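Local structure of GrpU microcompartment shell protein (Pectobacterium wasabiae, 4OLP) at residues B[33-38]-B[80-85]; B[58-63]-B[76-81]. The protein is a shell protein of a glycyl-radical type bacterial microcompartment, probably binds an iron-sulfur cluster and may take part in electron transport. One frame throughout, in Å; residues are numbered along the deposited sequence.

How the contacts relate
Read from the N terminus, the chain first lays down strand 3-7 and helix 11-19, then enters contact 1 with residues 33-38, which lead into strand 36-42. Helix 44-56 follows, and the chain returns to the sheet at 58-63, the first half of contact 2. Contact 2 closes soonest: 12 residues on, the second hairpin strand comes back as 76-81. Residues 80-85 then close the longer loop of contact 1, so contact 2 nests inside it, the two meeting at Gly-80 and Glu-81. Together they fix strand 74-80 between strands 36-42 and 60-65 and set the start of helix 82-92.

Contact 1: residues B[33-38]-B[80-85]; sequences RIDAIG and GEVAAV
Gly-80 and Ala-36 are joined by two nearly straight backbone bonds: Ala-36 N gives its proton to Gly-80 O at 3.0 Å (164° at the hydrogen), and Gly-80 N returns one to Ala-36 O at 3.2 Å. Both donors lie almost along the axis of the carbonyl they meet. Gly-80 O also takes a weak, strongly bent bond from Asp-35 N, 2.9 Å away with only 121° at the hydrogen. Beside this pairing, extended Arg-33 runs along to Asp-35 and holds OD1 side-on in a salt bridge. Arg-33 NE lies 2.9 Å from Asp-35 OD1 and meets it from above the carboxylate plane, while NH1 approaches the same oxygen on its syn side. With Asp-35 and Ala-36 both facing Gly-80, the start of strand 36-42 forms a classic beta bulge, where strand 74-80 of the BMC-domain sheet gives way to helix 82-92. Glu-81 is the N-cap residue of that helix, and its carbonyl accepts from Val-85 N. The other carboxylate oxygen of Asp-35, OD2, lies 3.4 Å from Glu-81 CA, close to the helix start, whose dipole may favour its negative charge. Val-82 crosses Asp-35 at about a right angle and sets its CG2, the branch beside its own backbone N, 3.4 Å from Asp-35 CB. One turn on, Val-85 points at the strand and spreads its two methyls along it: CG2 packs on Ala-36 CB at 4.0 Å, and CG1 lies 3.6 Å from Gly-38 N. Ile-34 and Ile-37 point away from 80-85 and pack on Leu-14 of helix 11-19 and on Phe-79.

Contact 2: residues B[58-63]-B[76-81]; sequences AHVAVS and LAIFGE
Ile-78 lies alongside two valines of the neighbouring strand, one branch to each. Its CG1, beside the backbone N, comes within 3.7 Å of Val-62 CG1; its CG2, anti to that N, packs against Val-60 CG1 at 4.0 Å. In both pairs the side chains point the same way. Leu-76, CG anti to its N, extends this row by reaching CD1 over to the other strand, 3.9 Å from Val-62 CB and close to Ser-63 O. Gly-80, without a side chain, lets Val-60 CG1 and His-59 O close in on its CA. Helices 44-56 and 82-92 press on this face, through Ala-51, Ala-54, Ala-84, Met-89 and Ile-92. The strands, 158° apart in direction, form the antiparallel hairpin of the BMC domain. Ala-61 pairs with Phe-79, and Ser-63 with Ala-77, each through two backbone bonds; the shortest is Ala-61 N to Phe-79 O at 2.7 Å, in the carbonyl plane. On the face bearing these four residues the small side chains make the low ground. Phe-79, CG beside its own N (chi1 -52°), turns an edge to the other strand: CD1 lies 3.5 Å from Ala-61 O and CE1 4.2 Å from Ser-63 CB. Beyond the last pair His-59 turns its ring out, sandwiched between Ala-58 CB over its centre and Glu-81 OE1, which stands 3.4 Å above the opposite face of the His-59 ring toward its rim. The carboxylate is tilted 72° to the ring, and the Glu-81 chain, bent at chi2, carries it there. Glu-81 N makes a weak bond to His-59 O.

Contact 1: residues B[33-38]-B[80-85]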
loop_
_atom_site.group_PDB
_atom_site.type_symbol
_atom_site.label_atom_id
_atom_site.label_comp_id
_atom_site.label_asym_id
_atom_site.label_seq_id
_atom_site.Cartn_x
_atom_site.Cartn_y
_atom_site.Cartn_z
ATOM N N ARG B 33 -14.127 23.887 -21.152
ATOM C CA ARG B 33 -13.070 24.885 -21.197
ATOM C C ARG B 33 -12.229 24.862 -19.913
ATOM O O ARG B 33 -12.740 25.122 -18.831
ATOM C CB ARG B 33 -13.678 26.257 -21.295
ATOM C CG ARG B 33 -12.690 27.386 -21.105
ATOM C CD ARG B 33 -13.350 28.690 -21.422
ATOM N NE ARG B 33 -12.451 29.763 -20.995
ATOM C CZ ARG B 33 -12.406 30.976 -21.519
ATOM N NH1 ARG B 33 -11.529 31.815 -21.017
ATOM N NH2 ARG B 33 -13.200 31.345 -22.542
ATOM N N ILE B 34 -10.939 24.561 -20.017
ATOM C CA ILE B 34 -10.195 24.377 -18.794
ATOM C C ILE B 34 -9.344 25.577 -18.446
ATOM O O ILE B 34 -8.147 25.612 -18.741
ATOM C CB ILE B 34 -9.362 23.095 -18.847
ATOM C CG1 ILE B 34 -10.287 21.892 -19.074
ATOM C CG2 ILE B 34 -8.586 22.908 -17.555
ATOM C CD1 ILE B 34 -9.581 20.608 -19.414
ATOM N N ASP B 35 -9.979 26.571 -17.852
ATOM C CA ASP B 35 -9.254 27.735 -17.377
ATOM C C ASP B 35 -8.439 27.282 -16.175
ATOM O O ASP B 35 -7.300 27.706 -15.993
ATOM C CB ASP B 35 -10.201 28.840 -16.918
ATOM C CG ASP B 35 -10.926 29.506 -18.024
ATOM O OD1 ASP B 35 -10.276 29.771 -19.048
ATOM O OD2 ASP B 35 -12.125 29.844 -17.870
ATOM N N ALA B 36 -9.030 26.413 -15.355
ATOM C CA ALA B 36 -8.406 26.041 -14.104
ATOM C C ALA B 36 -8.632 24.575 -13.755
ATOM O O ALA B 36 -9.547 23.930 -14.260
ATOM C CB ALA B 36 -8.946 26.924 -13.004
ATOM N N ILE B 37 -7.760 24.061 -12.904
ATOM C CA ILE B 37 -7.888 22.723 -12.357
ATOM C C ILE B 37 -7.755 22.800 -10.844
ATOM O O ILE B 37 -6.739 23.267 -10.329
ATOM C CB ILE B 37 -6.801 21.774 -12.895
ATOM C CG1 ILE B 37 -6.836 21.734 -14.423
ATOM C CG2 ILE B 37 -7.022 20.381 -12.337
ATOM C CD1 ILE B 37 -5.660 21.025 -15.060
ATOM N N GLY B 38 -8.767 22.312 -10.147
ATOM C CA GLY B 38 -8.717 22.244 -8.714
ATOM C C GLY B 38 -8.366 20.822 -8.328
ATOM O O GLY B 38 -8.931 19.851 -8.866
ATOM N N GLY B 80 -12.525 23.086 -15.232
ATOM C CA GLY B 80 -13.526 23.991 -15.734
ATOM C C GLY B 80 -13.054 25.410 -15.757
ATOM O O GLY B 80 -11.853 25.695 -15.878
ATOM N N GLU B 81 -14.044 26.295 -15.693
ATOM C CA GLU B 81 -13.832 27.713 -15.791
ATOM C C GLU B 81 -13.496 28.254 -14.400
ATOM O O GLU B 81 -13.875 27.654 -13.383
ATOM C CB GLU B 81 -15.091 28.347 -16.339
ATOM C CG GLU B 81 -15.314 28.054 -17.806
ATOM C CD GLU B 81 -16.750 27.609 -18.122
ATOM O OE1 GLU B 81 -17.607 28.473 -18.260
ATOM O OE2 GLU B 81 -17.048 26.388 -18.240
ATOM N N VAL B 82 -12.756 29.362 -14.364
ATOM C CA VAL B 82 -12.122 29.813 -13.118
ATOM C C VAL B 82 -13.158 29.967 -12.023
ATOM O O VAL B 82 -12.914 29.561 -10.890
ATOM C CB VAL B 82 -11.374 31.156 -13.264
ATOM C CG1 VAL B 82 -10.585 31.445 -11.997
ATOM C CG2 VAL B 82 -10.431 31.131 -14.454
ATOM N N ALA B 83 -14.279 30.589 -12.363
ATOM C CA ALA B 83 -15.352 30.845 -11.404
ATOM C C ALA B 83 -15.883 29.551 -10.811
ATOM O O ALA B 83 -15.945 29.395 -9.583
ATOM C CB ALA B 83 -16.486 31.599 -12.075
ATOM N N ALA B 84 -16.205 28.620 -11.704
ATOM C CA ALA B 84 -16.773 27.333 -11.335
ATOM C C ALA B 84 -15.816 26.514 -10.459
ATOM O O ALA B 84 -16.215 25.961 -9.429
ATOM C CB ALA B 84 -17.124 26.569 -12.593
ATOM N N VAL B 85 -14.549 26.462 -10.850
ATOM C CA VAL B 85 -13.578 25.681 -10.103
ATOM C C VAL B 85 -13.461 26.255 -8.699
ATOM O O VAL B 85 -13.515 25.515 -7.721
ATOM C CB VAL B 85 -12.200 25.662 -10.793
ATOM C CG1 VAL B 85 -11.151 25.018 -9.897
ATOM C CG2 VAL B 85 -12.293 24.913 -12.112
#

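Contact 2: residues B[58-63]-B[76-81]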
loop_
_atom_site.group_PDB
_atom_site.type_symbol
_atom_site.label_atom_id
_atom_site.label_comp_id
_atom_site.label_asym_id
_atom_site.label_seq_id
_atom_site.Cartn_x
_atom_site.Cartn_y
_atom_site.Cartn_z
ATOM N N ALA B 58 -22.767 22.362 -14.573
ATOM C CA ALA B 58 -22.266 22.659 -15.899
ATOM C C ALA B 58 -20.901 23.263 -15.665
ATOM O O ALA B 58 -20.577 23.596 -14.530
ATOM C CB ALA B 58 -23.165 23.639 -16.625
ATOM N N HIS B 59 -20.098 23.382 -16.718
ATOM C CA HIS B 59 -18.860 24.138 -16.668
ATOM C C HIS B 59 -17.770 23.468 -15.857
ATOM O O HIS B 59 -16.699 24.034 -15.755
ATOM C CB HIS B 59 -19.072 25.585 -16.141
ATOM C CG HIS B 59 -20.117 26.367 -16.887
ATOM N ND1 HIS B 59 -20.983 27.240 -16.261
ATOM C CD2 HIS B 59 -20.453 26.388 -18.200
ATOM C CE1 HIS B 59 -21.800 27.766 -17.152
ATOM N NE2 HIS B 59 -21.506 27.261 -18.336
ATOM N N VAL B 60 -18.014 22.308 -15.247
ATOM C CA VAL B 60 -16.913 21.541 -14.705
ATOM C C VAL B 60 -17.079 20.073 -15.067
ATOM O O VAL B 60 -18.143 19.535 -15.299
ATOM C CB VAL B 60 -16.667 21.665 -13.168
ATOM C CG1 VAL B 60 -16.475 23.114 -12.728
ATOM C CG2 VAL B 60 -17.813 21.041 -12.379
ATOM N N ALA B 61 -15.942 19.449 -15.058
ATOM C CA ALA B 61 -15.770 18.039 -15.258
ATOM C C ALA B 61 -14.948 17.530 -14.064
ATOM O O ALA B 61 -14.187 18.284 -13.457
ATOM C CB ALA B 61 -15.023 17.863 -16.544
ATOM N N VAL B 62 -15.160 16.284 -13.680
ATOM C CA VAL B 62 -14.462 15.724 -12.529
ATOM C C VAL B 62 -13.845 14.396 -12.869
ATOM O O VAL B 62 -14.327 13.659 -13.747
ATOM C CB VAL B 62 -15.368 15.496 -11.304
ATOM C CG1 VAL B 62 -15.595 16.817 -10.593
ATOM C CG2 VAL B 62 -16.688 14.835 -11.697
ATOM N N SER B 63 -12.795 14.074 -12.138
ATOM C CA SER B 63 -12.174 12.795 -12.307
ATOM C C SER B 63 -11.335 12.481 -11.098
ATOM O O SER B 63 -10.890 13.374 -10.378
ATOM C CB SER B 63 -11.341 12.766 -13.577
ATOM O OG SER B 63 -10.636 11.548 -13.664
ATOM N N LEU B 76 -9.255 14.175 -6.178
ATOM C CA LEU B 76 -10.280 14.585 -7.118
ATOM C C LEU B 76 -9.725 15.770 -7.879
ATOM O O LEU B 76 -9.048 16.637 -7.297
ATOM C CB LEU B 76 -11.544 15.019 -6.378
ATOM C CG LEU B 76 -12.736 15.511 -7.206
ATOM C CD1 LEU B 76 -13.354 14.435 -8.090
ATOM C CD2 LEU B 76 -13.782 16.071 -6.257
ATOM N N ALA B 77 -9.989 15.784 -9.179
ATOM C CA ALA B 77 -9.575 16.877 -10.029
ATOM C C ALA B 77 -10.842 17.476 -10.577
ATOM O O ALA B 77 -11.715 16.743 -10.985
ATOM C CB ALA B 77 -8.679 16.375 -11.147
ATOM N N ILE B 78 -10.941 18.807 -10.542
ATOM C CA ILE B 78 -12.095 19.549 -11.018
ATOM C C ILE B 78 -11.625 20.460 -12.134
ATOM O O ILE B 78 -10.766 21.319 -11.929
ATOM C CB ILE B 78 -12.714 20.351 -9.885
ATOM C CG1 ILE B 78 -13.516 19.415 -9.004
ATOM C CG2 ILE B 78 -13.703 21.397 -10.377
ATOM C CD1 ILE B 78 -13.410 19.776 -7.537
ATOM N N PHE B 79 -12.155 20.232 -13.330
ATOM C CA PHE B 79 -11.731 20.965 -14.501
ATOM C C PHE B 79 -12.852 21.834 -14.945
ATOM O O PHE B 79 -14.004 21.380 -15.037
ATOM C CB PHE B 79 -11.415 20.038 -15.664
ATOM C CG PHE B 79 -10.476 18.938 -15.334
ATOM C CD1 PHE B 79 -10.935 17.753 -14.768
ATOM C CD2 PHE B 79 -9.153 19.054 -15.644
ATOM C CE1 PHE B 79 -10.076 16.715 -14.479
ATOM C CE2 PHE B 79 -8.277 18.019 -15.371
ATOM C CZ PHE B 79 -8.731 16.852 -14.778
ATOM N N GLY B 80 -12.525 23.086 -15.232
ATOM C CA GLY B 80 -13.526 23.991 -15.734
ATOM C C GLY B 80 -13.054 25.410 -15.757
ATOM O O GLY B 80 -11.853 25.695 -15.878
ATOM N N GLU B 81 -14.044 26.295 -15.693
ATOM C CA GLU B 81 -13.832 27.713 -15.791
ATOM C C GLU B 81 -13.496 28.254 -14.400
ATOM O O GLU B 81 -13.875 27.654 -13.383
ATOM C CB GLU B 81 -15.091 28.347 -16.339
ATOM C CG GLU B 81 -15.314 28.054 -17.806
ATOM C CD GLU B 81 -16.750 27.609 -18.122
ATOM O OE1 GLU B 81 -17.607 28.473 -18.260
ATOM O OE2 GLU B 81 -17.048 26.388 -18.240
#